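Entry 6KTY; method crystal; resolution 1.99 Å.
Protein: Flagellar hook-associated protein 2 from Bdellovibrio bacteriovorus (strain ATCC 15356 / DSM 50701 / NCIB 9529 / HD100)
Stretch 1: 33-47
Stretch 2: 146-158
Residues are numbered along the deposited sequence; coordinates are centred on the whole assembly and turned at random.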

# COMPACT_ATOMS: atom_id res chain seq x y z
N TYR A 33 -3.16 -15.02 -14.02
CA TYR A 33 -3.93 -15.25 -12.81
C TYR A 33 -4.01 -13.95 -11.99
O TYR A 33 -3.01 -13.28 -11.80
CB TYR A 33 -3.28 -16.39 -12.01
CG TYR A 33 -3.35 -17.74 -12.73
CD1 TYR A 33 -4.53 -18.46 -12.72
CD2 TYR A 33 -2.25 -18.27 -13.42
CE1 TYR A 33 -4.63 -19.69 -13.37
CE2 TYR A 33 -2.35 -19.52 -14.09
CZ TYR A 33 -3.55 -20.21 -14.05
OH TYR A 33 -3.73 -21.44 -14.64
N ALA A 34 -5.22 -13.58 -11.59
CA ALA A 34 -5.43 -12.32 -10.87
C ALA A 34 -5.84 -12.66 -9.45
O ALA A 34 -6.94 -13.20 -9.24
CB ALA A 34 -6.49 -11.52 -11.55
N ILE A 35 -4.97 -12.34 -8.49
CA ILE A 35 -5.20 -12.68 -7.08
C ILE A 35 -5.01 -11.47 -6.22
O ILE A 35 -3.99 -10.77 -6.34
CB ILE A 35 -4.23 -13.78 -6.56
CG1 ILE A 35 -4.38 -15.06 -7.35
CG2 ILE A 35 -4.52 -14.12 -5.10
CD1 ILE A 35 -5.80 -15.61 -7.41
N GLU A 36 -5.99 -11.26 -5.35
CA GLU A 36 -5.99 -10.25 -4.33
C GLU A 36 -6.09 -10.90 -2.94
O GLU A 36 -7.06 -11.63 -2.66
CB GLU A 36 -7.21 -9.36 -4.52
CG GLU A 36 -7.21 -8.15 -3.63
CD GLU A 36 -8.41 -7.26 -3.84
OE1 GLU A 36 -8.95 -7.26 -4.95
OE2 GLU A 36 -8.78 -6.52 -2.91
N VAL A 37 -5.13 -10.62 -2.07
CA VAL A 37 -5.25 -11.10 -0.68
C VAL A 37 -5.97 -10.03 0.15
O VAL A 37 -5.39 -8.97 0.47
CB VAL A 37 -3.89 -11.38 -0.07
CG1 VAL A 37 -4.11 -12.01 1.35
CG2 VAL A 37 -3.09 -12.25 -0.98
N VAL A 38 -7.25 -10.27 0.45
CA VAL A 38 -8.08 -9.31 1.18
C VAL A 38 -7.75 -9.38 2.68
O VAL A 38 -7.52 -8.37 3.30
CB VAL A 38 -9.59 -9.50 0.90
CG1 VAL A 38 -10.41 -8.50 1.68
CG2 VAL A 38 -9.87 -9.29 -0.63
N GLN A 39 -7.68 -10.58 3.24
CA GLN A 39 -7.37 -10.75 4.66
C GLN A 39 -6.61 -12.04 4.82
O GLN A 39 -6.95 -13.04 4.16
CB GLN A 39 -8.72 -10.80 5.38
CG GLN A 39 -8.72 -11.20 6.81
CD GLN A 39 -10.16 -11.39 7.27
OE1 GLN A 39 -10.89 -10.42 7.44
NE2 GLN A 39 -10.57 -12.65 7.46
N LEU A 40 -5.58 -12.05 5.66
CA LEU A 40 -4.91 -13.30 5.95
C LEU A 40 -5.85 -14.17 6.79
O LEU A 40 -6.74 -13.68 7.47
CB LEU A 40 -3.61 -13.07 6.70
CG LEU A 40 -2.51 -12.34 5.94
CD1 LEU A 40 -1.37 -12.07 6.92
CD2 LEU A 40 -1.97 -13.11 4.71
N ALA A 41 -5.65 -15.48 6.74
CA ALA A 41 -6.31 -16.36 7.71
C ALA A 41 -5.81 -16.01 9.14
O ALA A 41 -4.65 -15.68 9.30
CB ALA A 41 -6.02 -17.80 7.37
N GLN A 42 -6.71 -16.08 10.12
CA GLN A 42 -6.43 -15.61 11.48
C GLN A 42 -6.51 -16.78 12.46
O GLN A 42 -7.44 -17.60 12.38
CB GLN A 42 -7.43 -14.54 11.92
CG GLN A 42 -7.65 -13.41 10.97
CD GLN A 42 -6.53 -12.39 11.04
OE1 GLN A 42 -6.26 -11.83 12.09
NE2 GLN A 42 -5.90 -12.14 9.92
N LYS A 43 -5.52 -16.84 13.37
CA LYS A 43 -5.53 -17.76 14.50
C LYS A 43 -6.49 -17.27 15.57
O LYS A 43 -6.59 -16.07 15.79
CB LYS A 43 -4.14 -17.83 15.15
CG LYS A 43 -3.05 -18.35 14.27
CD LYS A 43 -1.70 -18.13 14.98
CE LYS A 43 -0.55 -17.90 14.00
NZ LYS A 43 -0.14 -16.44 13.95
N PRO A 44 -7.17 -18.19 16.27
CA PRO A 44 -7.94 -17.75 17.44
C PRO A 44 -6.92 -17.31 18.50
O PRO A 44 -5.83 -17.90 18.56
CB PRO A 44 -8.66 -19.03 17.88
CG PRO A 44 -7.71 -20.12 17.47
CD PRO A 44 -7.00 -19.65 16.26
N ALA A 45 -7.26 -16.33 19.32
CA ALA A 45 -6.31 -15.83 20.32
C ALA A 45 -6.95 -15.04 21.41
O ALA A 45 -8.08 -14.55 21.25
CB ALA A 45 -5.16 -15.00 19.63
N ALA A 46 -6.25 -14.89 22.54
CA ALA A 46 -6.78 -14.06 23.65
C ALA A 46 -5.61 -13.38 24.34
O ALA A 46 -4.45 -13.89 24.33
CB ALA A 46 -7.66 -14.92 24.67
N MET A 47 -5.85 -12.19 24.85
CA MET A 47 -4.76 -11.45 25.49
C MET A 47 -5.19 -11.02 26.85
O MET A 47 -6.30 -10.50 27.00
CB MET A 47 -4.34 -10.22 24.66
CG MET A 47 -3.00 -9.59 25.12
SD MET A 47 -2.40 -8.27 24.08
CE MET A 47 -1.67 -9.22 22.77
N GLU A 146 -9.21 -9.22 25.96
CA GLU A 146 -9.57 -9.26 24.57
C GLU A 146 -9.40 -10.66 24.01
O GLU A 146 -8.47 -11.37 24.38
CB GLU A 146 -8.65 -8.29 23.82
CG GLU A 146 -9.34 -7.13 23.10
CD GLU A 146 -8.41 -6.48 22.08
OE1 GLU A 146 -7.47 -5.77 22.53
OE2 GLU A 146 -8.59 -6.71 20.86
N SER A 147 -10.31 -11.09 23.14
CA SER A 147 -10.08 -12.30 22.36
C SER A 147 -10.46 -12.12 20.89
O SER A 147 -11.21 -11.19 20.55
CB SER A 147 -10.83 -13.49 22.95
OG SER A 147 -12.20 -13.23 23.05
N ARG A 148 -9.93 -12.99 20.04
CA ARG A 148 -10.20 -12.99 18.61
C ARG A 148 -10.53 -14.40 18.10
O ARG A 148 -9.89 -15.38 18.50
CB ARG A 148 -9.04 -12.39 17.86
CG ARG A 148 -8.95 -10.84 18.00
CD ARG A 148 -7.86 -10.28 17.13
NE ARG A 148 -8.29 -9.84 15.78
CZ ARG A 148 -8.07 -10.51 14.63
NH1 ARG A 148 -7.51 -11.73 14.62
NH2 ARG A 148 -8.47 -9.99 13.49
N LYS A 149 -11.54 -14.50 17.25
CA LYS A 149 -11.96 -15.77 16.73
C LYS A 149 -11.03 -16.13 15.59
O LYS A 149 -10.45 -15.26 14.93
CB LYS A 149 -13.39 -15.72 16.17
CG LYS A 149 -14.43 -15.20 17.14
CD LYS A 149 -15.76 -14.99 16.40
CE LYS A 149 -16.84 -14.33 17.26
NZ LYS A 149 -17.83 -13.64 16.36
N ALA A 150 -10.88 -17.42 15.38
CA ALA A 150 -10.18 -17.93 14.19
C ALA A 150 -10.97 -17.49 12.95
O ALA A 150 -12.22 -17.49 12.97
CB ALA A 150 -10.10 -19.43 14.22
N GLN A 151 -10.26 -17.16 11.89
CA GLN A 151 -10.91 -16.79 10.63
C GLN A 151 -10.21 -17.34 9.40
O GLN A 151 -8.99 -17.55 9.38
CB GLN A 151 -10.96 -15.28 10.44
CG GLN A 151 -11.72 -14.46 11.48
CD GLN A 151 -11.88 -13.02 11.01
OE1 GLN A 151 -12.33 -12.79 9.88
NE2 GLN A 151 -11.48 -12.06 11.84
N ASN A 152 -11.02 -17.54 8.37
CA ASN A 152 -10.53 -17.87 7.06
C ASN A 152 -9.80 -16.67 6.43
O ASN A 152 -10.11 -15.50 6.72
CB ASN A 152 -11.71 -18.31 6.15
CG ASN A 152 -12.39 -19.58 6.61
OD1 ASN A 152 -11.79 -20.43 7.29
ND2 ASN A 152 -13.66 -19.73 6.23
N ALA A 153 -8.83 -16.97 5.57
CA ALA A 153 -8.35 -16.01 4.58
C ALA A 153 -9.47 -15.64 3.63
O ALA A 153 -10.38 -16.44 3.33
CB ALA A 153 -7.18 -16.53 3.82
N LYS A 154 -9.41 -14.40 3.16
CA LYS A 154 -10.31 -13.95 2.11
C LYS A 154 -9.42 -13.54 0.97
O LYS A 154 -8.52 -12.71 1.15
CB LYS A 154 -11.17 -12.78 2.57
CG LYS A 154 -12.18 -13.12 3.67
CD LYS A 154 -12.90 -11.88 4.16
CE LYS A 154 -13.99 -12.21 5.16
NZ LYS A 154 -14.56 -10.91 5.70
N VAL A 155 -9.64 -14.16 -0.18
CA VAL A 155 -8.91 -13.83 -1.37
C VAL A 155 -9.84 -13.70 -2.55
O VAL A 155 -10.86 -14.37 -2.63
CB VAL A 155 -7.85 -14.88 -1.68
CG1 VAL A 155 -6.99 -15.08 -0.41
CG2 VAL A 155 -8.49 -16.18 -2.11
N LYS A 156 -9.47 -12.87 -3.50
CA LYS A 156 -10.22 -12.78 -4.72
C LYS A 156 -9.45 -13.41 -5.87
O LYS A 156 -8.28 -13.10 -6.09
CB LYS A 156 -10.56 -11.33 -5.05
CG LYS A 156 -11.47 -10.64 -4.02
CD LYS A 156 -11.84 -9.22 -4.49
CE LYS A 156 -12.92 -8.61 -3.55
NZ LYS A 156 -13.23 -7.18 -3.84
N VAL A 157 -10.15 -14.27 -6.60
CA VAL A 157 -9.58 -14.88 -7.79
C VAL A 157 -10.44 -14.41 -8.96
O VAL A 157 -11.67 -14.55 -8.95
CB VAL A 157 -9.49 -16.41 -7.65
CG1 VAL A 157 -10.86 -17.04 -7.37
CG2 VAL A 157 -8.82 -17.02 -8.88
N ASP A 158 -9.78 -13.79 -9.93
CA ASP A 158 -10.45 -13.08 -11.04
C ASP A 158 -11.65 -12.23 -10.54
O ASP A 158 -12.70 -12.20 -11.17
CB ASP A 158 -10.89 -14.08 -12.10
CG ASP A 158 -9.71 -14.72 -12.86
OD1 ASP A 158 -8.58 -14.15 -12.87
OD2 ASP A 158 -9.93 -15.78 -13.46
O HOH W 1 -5.99 -13.47 15.58

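The two stretches run antiparallel, and backbone hydrogen bonds recur along most of their length. At Ala34 the carbonyl O accepts from Asp158 N at 3.0 Å. Ile35 then sits in a non-hydrogen-bonded pair, where its CD1 packs on Val157 CG2 at 3.6 Å, on the face it shares with Val37 and Val155. Glu36 closes a full two-bond ring with Lys156 (Glu36 N to Lys156 O 3.0 Å, Lys156 N to Glu36 O 2.8 Å), yet Glu36 OE1 and Lys156 NZ stay 4.4 Å apart, too far for a salt bridge.

The register slips by one after Val37. In this bulge Lys154 O accepts twice, from Val38 N at 2.8 Å and Gln39 N at 3.1 Å, so both amides of the bulge find an acceptor in one carbonyl. Gln39 also reaches past the start of the partner strand, its NE2 donating to Asn152 O at 3.0 Å.

Between the strands the ladder persists as one bridge, Gln42 with Gln151. The Gln42 amide is used at both ends: NE2 donates to Leu40 O at 3.0 Å, leaving OE1 to accept from Arg148 NH1 at 2.8 Å, near the guanidinium plane. Pro44, which lacks an amide hydrogen, packs its CD on Ala150 CB at 3.7 Å. Regular pairing resumes at Ala45 with Arg148, and Met47 N donates to Glu146 O at 2.8 Å.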